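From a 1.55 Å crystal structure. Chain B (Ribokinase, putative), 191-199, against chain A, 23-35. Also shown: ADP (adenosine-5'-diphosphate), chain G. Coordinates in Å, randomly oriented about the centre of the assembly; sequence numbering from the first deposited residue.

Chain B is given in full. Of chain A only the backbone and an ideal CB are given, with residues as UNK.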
ATOM      1  N   VAL B 191       4.064 -21.724   4.663  1.00 15.32           N
ATOM      2  CA  VAL B 191       3.667 -20.352   5.095  1.00 16.52           C
ATOM      3  C   VAL B 191       4.912 -19.572   5.350  1.00 15.71           C
ATOM      4  O   VAL B 191       5.969 -20.174   5.576  1.00 15.61           O
ATOM      5  CB  VAL B 191       2.783 -20.357   6.394  1.00 15.45           C
ATOM      6  CG1 VAL B 191       1.318 -20.681   6.073  1.00 18.15           C
ATOM      7  CG2 VAL B 191       3.321 -21.264   7.477  1.00 17.00           C
ATOM      8  N   ASN B 192       4.837 -18.225   5.286  1.00 14.61           N
ATOM      9  CA  ASN B 192       5.949 -17.475   5.861  1.00 13.70           C
ATOM     10  C   ASN B 192       5.790 -17.346   7.368  1.00 13.57           C
ATOM     11  O   ASN B 192       4.783 -17.787   7.918  1.00 14.57           O
ATOM     12  CB  ASN B 192       6.233 -16.139   5.181  1.00 12.28           C
ATOM     13  CG  ASN B 192       5.216 -15.066   5.477  1.00 13.78           C
ATOM     14  OD1 ASN B 192       4.647 -14.986   6.540  1.00 15.70           O
ATOM     15  ND2 ASN B 192       5.030 -14.189   4.499  1.00 18.28           N
ATOM     16  N   ASP B 193       6.805 -16.837   8.054  1.00 14.27           N
ATOM     17  CA  ASP B 193       6.724 -16.880   9.505  1.00 15.70           C
ATOM     18  C   ASP B 193       5.629 -16.005  10.124  1.00 15.34           C
ATOM     19  O   ASP B 193       5.070 -16.333  11.161  1.00 15.16           O
ATOM     20  CB  ASP B 193       8.074 -16.657  10.164  1.00 17.07           C
ATOM     21  CG  ASP B 193       8.524 -15.257  10.103  1.00 20.81           C
ATOM     22  OD1 ASP B 193       8.570 -14.654   9.007  1.00 24.97           O
ATOM     23  OD2 ASP B 193       8.895 -14.782  11.192  1.00 27.11           O
ATOM     24  N   TYR B 194       5.341 -14.894   9.463  1.00 14.08           N
ATOM     25  CA  TYR B 194       4.275 -14.004   9.903  1.00 14.09           C
ATOM     26  C   TYR B 194       2.958 -14.774   9.822  1.00 14.97           C
ATOM     27  O   TYR B 194       2.148 -14.791  10.771  1.00 13.99           O
ATOM     28  CB  TYR B 194       4.259 -12.728   9.042  1.00 12.95           C
ATOM     29  CG  TYR B 194       3.125 -11.760   9.345  1.00 12.98           C
ATOM     30  CD1 TYR B 194       1.886 -11.939   8.776  1.00 12.67           C
ATOM     31  CD2 TYR B 194       3.329 -10.694  10.211  1.00 12.98           C
ATOM     32  CE1 TYR B 194       0.817 -11.050   9.049  1.00 16.56           C
ATOM     33  CE2 TYR B 194       2.291  -9.813  10.479  1.00 12.86           C
ATOM     34  CZ  TYR B 194       1.071  -9.990   9.903  1.00 15.09           C
ATOM     35  OH  TYR B 194       0.051  -9.110  10.217  1.00 18.83           O
ATOM     36  N   GLU B 195       2.717 -15.408   8.674  1.00 14.09           N
ATOM     37  CA  GLU B 195       1.506 -16.183   8.503  1.00 14.98           C
ATOM     38  C   GLU B 195       1.452 -17.355   9.481  1.00 15.01           C
ATOM     39  O   GLU B 195       0.370 -17.708   9.973  1.00 15.05           O
ATOM     40  CB  GLU B 195       1.452 -16.683   7.045  1.00 15.58           C
ATOM     41  CG  GLU B 195       1.406 -15.560   5.986  1.00 18.82           C
ATOM     42  CD  GLU B 195       1.803 -16.038   4.536  1.00 23.90           C
ATOM     43  OE1 GLU B 195       2.372 -17.179   4.256  1.00 21.96           O
ATOM     44  OE2 GLU B 195       1.477 -15.230   3.626  1.00 25.64           O
ATOM     45  N   ALA B 196       2.610 -17.989   9.721  1.00 15.12           N
ATOM     46  CA  ALA B 196       2.655 -19.139  10.634  1.00 15.33           C
ATOM     47  C   ALA B 196       2.145 -18.686  12.021  1.00 16.86           C
ATOM     48  O   ALA B 196       1.336 -19.385  12.648  1.00 16.57           O
ATOM     49  CB  ALA B 196       4.065 -19.649  10.765  1.00 14.71           C
ATOM     50  N   LYS B 197       2.584 -17.505  12.466  1.00 16.19           N
ATOM     51  CA  LYS B 197       2.097 -16.960  13.747  1.00 17.34           C
ATOM     52  C   LYS B 197       0.569 -16.773  13.749  1.00 17.65           C
ATOM     53  O   LYS B 197      -0.126 -17.154  14.710  1.00 17.76           O
ATOM     54  CB  LYS B 197       2.838 -15.676  14.128  1.00 18.25           C
ATOM     55  CG  LYS B 197       2.337 -15.033  15.437  1.00 19.79           C
ATOM     56  CD  LYS B 197       2.632 -15.983  16.622  1.00 23.29           C
ATOM     57  CE  LYS B 197       2.156 -15.363  17.959  1.00 28.10           C
ATOM     58  NZ  LYS B 197       2.984 -15.954  19.031  1.00 32.74           N
ATOM     59  N   LEU B 198       0.040 -16.227  12.660  1.00 17.03           N
ATOM     60  CA  LEU B 198      -1.392 -16.025  12.546  1.00 18.25           C
ATOM     61  C   LEU B 198      -2.131 -17.355  12.510  1.00 18.28           C
ATOM     62  O   LEU B 198      -3.241 -17.456  13.056  1.00 18.73           O
ATOM     63  CB  LEU B 198      -1.704 -15.184  11.299  1.00 18.68           C
ATOM     64  CG  LEU B 198      -1.834 -13.667  11.408  1.00 23.88           C
ATOM     65  CD1 LEU B 198      -0.728 -13.043  12.212  1.00 26.16           C
ATOM     66  CD2 LEU B 198      -1.891 -13.102  10.029  1.00 20.85           C
ATOM     67  N   VAL B 199      -1.535 -18.383  11.888  1.00 16.96           N
ATOM     68  CA  VAL B 199      -2.204 -19.702  11.860  1.00 17.16           C
ATOM     69  C   VAL B 199      -2.303 -20.302  13.278  1.00 17.77           C
ATOM     70  O   VAL B 199      -3.376 -20.827  13.668  1.00 18.68           O
ATOM     71  CB  VAL B 199      -1.470 -20.677  10.919  1.00 16.14           C
ATOM     72  CG1 VAL B 199      -2.042 -22.125  11.088  1.00 15.28           C
ATOM     73  CG2 VAL B 199      -1.653 -20.220   9.434  1.00 17.57           C
TER
ATOM     74  N   UNK A  23      -2.611  -2.910  14.566  1.00 16.84           N
ATOM     75  CA  UNK A  23      -3.126  -4.191  15.075  1.00 17.92           C
ATOM     76  C   UNK A  23      -2.576  -5.387  14.301  1.00 18.21           C
ATOM     77  O   UNK A  23      -2.893  -6.518  14.655  1.00 21.01           O
ATOM     78  CB  UNK A  23      -4.655  -4.203  15.013  1.00 17.92           C
ATOM     79  N   UNK A  24      -1.754  -5.129  13.282  1.00 16.46           N
ATOM     80  CA  UNK A  24      -1.285  -6.180  12.368  1.00 16.46           C
ATOM     81  C   UNK A  24       0.232  -6.237  12.297  1.00 16.71           C
ATOM     82  O   UNK A  24       0.771  -7.028  11.526  1.00 18.10           O
ATOM     83  CB  UNK A  24      -1.855  -5.956  10.966  1.00 16.46           C
ATOM     84  N   UNK A  25       0.928  -5.404  13.074  1.00 17.50           N
ATOM     85  CA  UNK A  25       2.381  -5.465  13.050  1.00 18.15           C
ATOM     86  C   UNK A  25       2.852  -6.450  14.127  1.00 18.48           C
ATOM     87  O   UNK A  25       2.308  -6.520  15.239  1.00 19.63           O
ATOM     88  CB  UNK A  25       2.991  -4.079  13.267  1.00 18.15           C
ATOM     89  N   UNK A  26       3.819  -7.272  13.746  1.00 18.78           N
ATOM     90  CA  UNK A  26       4.366  -8.289  14.645  1.00 18.70           C
ATOM     91  C   UNK A  26       5.879  -8.144  14.630  1.00 19.73           C
ATOM     92  O   UNK A  26       6.580  -8.812  13.828  1.00 18.97           O
ATOM     93  CB  UNK A  26       3.939  -9.699  14.233  1.00 18.70           C
ATOM     94  N   UNK A  27       6.410  -7.238  15.479  1.00 20.11           N
ATOM     95  CA  UNK A  27       7.847  -6.918  15.437  1.00 21.30           C
ATOM     96  C   UNK A  27       8.748  -8.107  15.758  1.00 20.97           C
ATOM     97  O   UNK A  27       9.874  -8.131  15.280  1.00 20.74           O
ATOM     98  CB  UNK A  27       8.150  -5.784  16.419  1.00 21.30           C
ATOM     99  N   UNK A  28       8.230  -9.127  16.456  1.00 21.20           N
ATOM    100  CA  UNK A  28       9.045 -10.306  16.772  1.00 22.26           C
ATOM    101  C   UNK A  28       9.216 -11.297  15.632  1.00 22.02           C
ATOM    102  O   UNK A  28      10.069 -12.193  15.710  1.00 23.07           O
ATOM    103  CB  UNK A  28       8.427 -11.039  17.964  1.00 22.26           C
ATOM    104  N   UNK A  29       8.401 -11.193  14.584  1.00 20.59           N
ATOM    105  CA  UNK A  29       8.587 -12.065  13.422  1.00 19.18           C
ATOM    106  C   UNK A  29       9.634 -11.480  12.459  1.00 19.37           C
ATOM    107  O   UNK A  29      10.015 -10.316  12.603  1.00 19.46           O
ATOM    108  CB  UNK A  29       7.256 -12.270  12.695  1.00 19.18           C
ATOM    109  N   UNK A  30      10.100 -12.255  11.481  1.00 19.22           N
ATOM    110  CA  UNK A  30      11.001 -11.721  10.455  1.00 18.53           C
ATOM    111  C   UNK A  30      10.251 -10.695   9.628  1.00 17.52           C
ATOM    112  O   UNK A  30      10.722  -9.577   9.429  1.00 17.97           O
ATOM    113  CB  UNK A  30      11.552 -12.835   9.563  1.00 18.53           C
ATOM    114  N   UNK A  31       9.086 -11.085   9.145  1.00 15.73           N
ATOM    115  CA  UNK A  31       8.214 -10.168   8.483  1.00 14.32           C
ATOM    116  C   UNK A  31       7.383  -9.398   9.549  1.00 14.13           C
ATOM    117  O   UNK A  31       6.648 -10.007  10.324  1.00 13.33           O
ATOM    118  CB  UNK A  31       7.316 -10.914   7.494  1.00 14.32           C
ATOM    119  N   UNK A  32       7.522  -8.070   9.550  1.00 13.55           N
ATOM    120  CA  UNK A  32       6.776  -7.133  10.399  1.00 13.97           C
ATOM    121  C   UNK A  32       5.275  -7.158  10.093  1.00 14.09           C
ATOM    122  O   UNK A  32       4.427  -7.146  11.025  1.00 14.67           O
ATOM    123  CB  UNK A  32       7.318  -5.714  10.217  1.00 13.97           C
ATOM    124  N   UNK A  33       4.961  -7.187   8.800  1.00 15.53           N
ATOM    125  CA  UNK A  33       3.569  -7.055   8.400  1.00 15.25           C
ATOM    126  C   UNK A  33       3.352  -7.628   7.017  1.00 15.85           C
ATOM    127  O   UNK A  33       4.136  -7.408   6.081  1.00 15.44           O
ATOM    128  CB  UNK A  33       3.133  -5.589   8.439  1.00 15.25           C
ATOM    129  N   UNK A  34       2.337  -8.495   6.956  1.00 17.43           N
ATOM    130  CA  UNK A  34       1.736  -8.890   5.708  1.00 19.11           C
ATOM    131  C   UNK A  34       0.263  -8.630   5.885  1.00 19.44           C
ATOM    132  O   UNK A  34      -0.363  -9.069   6.876  1.00 20.62           O
ATOM    133  CB  UNK A  34       2.034 -10.346   5.344  1.00 19.11           C
ATOM    134  N   UNK A  35      -0.314  -7.937   4.928  1.00 17.46           N
ATOM    135  CA  UNK A  35      -1.686  -7.715   5.011  1.00 16.50           C
ATOM    136  C   UNK A  35      -2.172  -7.587   3.581  1.00 15.84           C
ATOM    137  O   UNK A  35      -1.649  -6.836   2.813  1.00 19.06           O
ATOM    138  CB  UNK A  35      -2.011  -6.492   5.870  1.00 16.50           C
TER
HETATM  139  PB  ADP G 402       6.867 -14.580   1.107  1.00 12.87           P
HETATM  140  O1B ADP G 402       6.564 -13.634   2.259  1.00 20.07           O
HETATM  141  O2B ADP G 402       5.850 -15.680   1.080  1.00 15.69           O
HETATM  142  O3B ADP G 402       7.130 -14.062  -0.262  1.00 12.80           O
HETATM  143  PA  ADP G 402       9.638 -15.009   2.173  1.00 11.76           P
HETATM  144  O1A ADP G 402       9.859 -13.492   2.250  1.00 12.78           O
HETATM  145  O2A ADP G 402       9.741 -15.834   3.419  1.00 12.19           O
HETATM  146  O3A ADP G 402       8.228 -15.404   1.580  1.00 14.35           O
HETATM  147  O5' ADP G 402      10.669 -15.419   1.071  1.00 10.82           O
HETATM  148  C5' ADP G 402      10.590 -16.771   0.603  1.00 10.81           C
HETATM  149  C4' ADP G 402      11.948 -17.369   0.268  1.00  9.30           C
HETATM  150  O4' ADP G 402      12.568 -16.583  -0.772  1.00 10.44           O
HETATM  151  C3' ADP G 402      12.953 -17.358   1.446  1.00 11.39           C
HETATM  152  O3' ADP G 402      12.745 -18.478   2.321  1.00 12.01           O
HETATM  153  C2' ADP G 402      14.260 -17.298   0.697  1.00 11.27           C
HETATM  154  O2' ADP G 402      14.647 -18.625   0.279  1.00 11.50           O
HETATM  155  C1' ADP G 402      13.965 -16.477  -0.527  1.00 11.81           C
HETATM  156  N9  ADP G 402      14.254 -15.046  -0.233  1.00 11.55           N
HETATM  157  C8  ADP G 402      13.421 -14.067   0.244  1.00 12.61           C
HETATM  158  N7  ADP G 402      14.121 -12.900   0.420  1.00 11.64           N
HETATM  159  C5  ADP G 402      15.388 -13.160   0.136  1.00 11.95           C
HETATM  160  C6  ADP G 402      16.631 -12.393   0.155  1.00 13.91           C
HETATM  161  N6  ADP G 402      16.569 -11.088   0.542  1.00 15.72           N
HETATM  162  N1  ADP G 402      17.751 -12.992  -0.208  1.00 13.64           N
HETATM  163  C2  ADP G 402      17.795 -14.291  -0.589  1.00 15.35           C
HETATM  164  N3  ADP G 402      16.688 -15.043  -0.650  1.00 13.61           N
HETATM  165  C4  ADP G 402      15.502 -14.557  -0.285  1.00 11.38           C

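Chain B presents the start of a helix: N192(B) caps it, its OD1 accepting from E195(B) N at 2.9 Å, and the Y194(B) ring reaches into the curve of chain A.

Position 23 is out of reach, so chain B sets no demand. It is E23(A).

At 24 the CB points sideways, 3.8 Å from Y194(B) OH. The backbone does the main work: Y194(B) OH donates to the carbonyl O of position 24 at 2.6 Å. Many side chains would suit; a polar one could use the hydroxyl. It is H24(A). Its ND1 lies 2.8 Å from the O of water 1, which donates to Y194(B) OH at 2.8 Å.

Position 25 points away and is unconstrained from this side. It is I25(A).

At 26 the CB points toward chain B, 4.1 Å from Y194(B) CE2, with L198(B) nearby. An apolar chain such as Leu, Ile or Met fits. It is L26(A), whose CD1 packs 3.7 Å from both Y194(B) CE2 and L198(B) CD1. Its backbone begins a type I turn ending at 29.

Positions 27 and 28 lie inside that turn, clear of chain B. With phi at -63°, proline suits 27, and a polar residue suits 28. They are P27(A) and D28(A).

At 29 the CB points toward chain B, 3.4 Å from D193(B) OD2 and 4.4 Å from Y194(B) CA. A polar chain able to donate would suit, as would a flexible one lying along the helix. It is Q29(A), with CG 4.3 Å from Y194(B) CA.

At 30 the CB points sideways, and the backbone N donates to D193(B) OD2 at 2.8 Å. Proline is therefore excluded as a donor; small or branched chains suit. It is V30(A).

At 31 the CB faces D193(B), N192(B) and the ADP phosphates. A donor or a positive charge is expected: His, Lys or Arg. It is H31(A), bridging protein and nucleotide. ND1 donates to D193(B) OD1 at 2.8 Å, and NE2 to ADP O1A at 2.7 Å. N192(B) CG lies over one ring face.

Positions 32 and 33 point away; the extended backbone at 33 favours a beta-branched residue. They are L32(A) and I33(A). I33(A) CA still lies 3.7 Å from Y194(B) CE2.

At 34 the CB points toward chain B, 3.8 Å from Y194(B) CD1, with the amide of N192(B) near. A short polar chain such as Asn, Asp or Ser suits. It is N34(A), its CB against the tyrosine.

Position 35 points sideways in a strand, without contact. It is L35(A).

Chain A 23-35: EHILPDQVHLINL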
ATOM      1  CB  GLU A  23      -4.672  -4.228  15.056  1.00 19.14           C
ATOM      2  CG  GLU A  23      -5.257  -3.190  16.045  1.00 22.99           C
ATOM      3  CD  GLU A  23      -6.753  -2.914  15.872  1.00 30.90           C
ATOM      4  OE1 GLU A  23      -7.433  -3.549  15.047  1.00 27.82           O
ATOM      5  OE2 GLU A  23      -7.251  -2.030  16.609  1.00 34.97           O
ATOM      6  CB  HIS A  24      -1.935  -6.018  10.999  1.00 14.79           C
ATOM      7  CG  HIS A  24      -3.426  -6.151  11.066  1.00 17.69           C
ATOM      8  ND1 HIS A  24      -4.077  -7.373  11.052  1.00 21.15           N
ATOM      9  CD2 HIS A  24      -4.383  -5.220  11.289  1.00 16.99           C
ATOM     10  CE1 HIS A  24      -5.380  -7.174  11.191  1.00 21.57           C
ATOM     11  NE2 HIS A  24      -5.592  -5.873  11.321  1.00 19.54           N
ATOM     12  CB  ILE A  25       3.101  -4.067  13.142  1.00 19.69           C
ATOM     13  CG1 ILE A  25       2.719  -3.324  14.415  1.00 19.68           C
ATOM     14  CG2 ILE A  25       2.863  -3.220  11.882  1.00 19.34           C
ATOM     15  CD1 ILE A  25       3.722  -2.224  14.731  1.00 23.47           C
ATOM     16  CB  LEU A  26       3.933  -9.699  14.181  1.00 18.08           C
ATOM     17  CG  LEU A  26       2.449 -10.049  14.290  1.00 21.04           C
ATOM     18  CD1 LEU A  26       2.283 -11.463  13.739  1.00 23.74           C
ATOM     19  CD2 LEU A  26       1.909  -9.931  15.726  1.00 23.59           C
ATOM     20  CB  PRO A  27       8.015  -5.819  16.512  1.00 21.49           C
ATOM     21  CG  PRO A  27       6.746  -5.864  17.336  1.00 23.45           C
ATOM     22  CD  PRO A  27       5.671  -6.322  16.375  1.00 21.45           C
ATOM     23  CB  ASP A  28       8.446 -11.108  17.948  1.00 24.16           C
ATOM     24  CG  ASP A  28       8.416 -10.340  19.257  1.00 26.07           C
ATOM     25  OD1 ASP A  28       9.147  -9.339  19.431  1.00 31.76           O
ATOM     26  OD2 ASP A  28       7.660 -10.797  20.147  1.00 32.46           O
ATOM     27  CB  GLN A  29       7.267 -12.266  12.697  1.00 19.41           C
ATOM     28  CG  GLN A  29       6.130 -12.765  13.586  1.00 19.35           C
ATOM     29  CD  GLN A  29       6.453 -14.090  14.234  1.00 23.18           C
ATOM     30  OE1 GLN A  29       7.154 -14.947  13.657  1.00 24.60           O
ATOM     31  NE2 GLN A  29       5.970 -14.257  15.436  1.00 21.46           N
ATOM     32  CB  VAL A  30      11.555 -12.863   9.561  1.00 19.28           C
ATOM     33  CG1 VAL A  30      12.243 -12.343   8.275  1.00 19.64           C
ATOM     34  CG2 VAL A  30      12.468 -13.732  10.405  1.00 22.40           C
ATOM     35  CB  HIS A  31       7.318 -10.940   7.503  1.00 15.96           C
ATOM     36  CG  HIS A  31       8.077 -11.745   6.482  1.00 16.16           C
ATOM     37  ND1 HIS A  31       8.549 -13.024   6.736  1.00 17.06           N
ATOM     38  CD2 HIS A  31       8.394 -11.491   5.185  1.00 18.48           C
ATOM     39  CE1 HIS A  31       9.121 -13.517   5.646  1.00 20.29           C
ATOM     40  NE2 HIS A  31       9.020 -12.610   4.683  1.00 21.22           N
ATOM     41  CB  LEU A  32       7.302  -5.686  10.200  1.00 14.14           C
ATOM     42  CG  LEU A  32       6.580  -4.618  11.071  1.00 14.02           C
ATOM     43  CD1 LEU A  32       6.930  -4.820  12.525  1.00 15.56           C
ATOM     44  CD2 LEU A  32       6.869  -3.193  10.624  1.00 15.98           C
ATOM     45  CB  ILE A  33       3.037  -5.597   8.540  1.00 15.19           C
ATOM     46  CG1 ILE A  33       1.534  -5.572   8.211  1.00 15.64           C
ATOM     47  CG2 ILE A  33       3.793  -4.653   7.630  1.00 17.43           C
ATOM     48  CD1 ILE A  33       0.782  -4.306   8.585  1.00 16.38           C
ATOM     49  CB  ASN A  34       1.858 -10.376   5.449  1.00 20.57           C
ATOM     50  CG  ASN A  34       3.229 -10.811   5.085  1.00 21.11           C
ATOM     51  OD1 ASN A  34       4.168 -10.028   4.842  1.00 26.41           O
ATOM     52  ND2 ASN A  34       3.370 -12.106   5.028  1.00 26.44           N
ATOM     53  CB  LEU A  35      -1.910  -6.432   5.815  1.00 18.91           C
ATOM     54  CG  LEU A  35      -3.317  -5.947   6.002  1.00 19.04           C
ATOM     55  CD1 LEU A  35      -4.224  -6.994   6.656  1.00 23.95           C
ATOM     56  CD2 LEU A  35      -3.181  -4.679   6.859  1.00 21.82           C
TER
HETATM   57  O   HOH W   1      -2.497  -9.733  11.204  1.00 31.11           O
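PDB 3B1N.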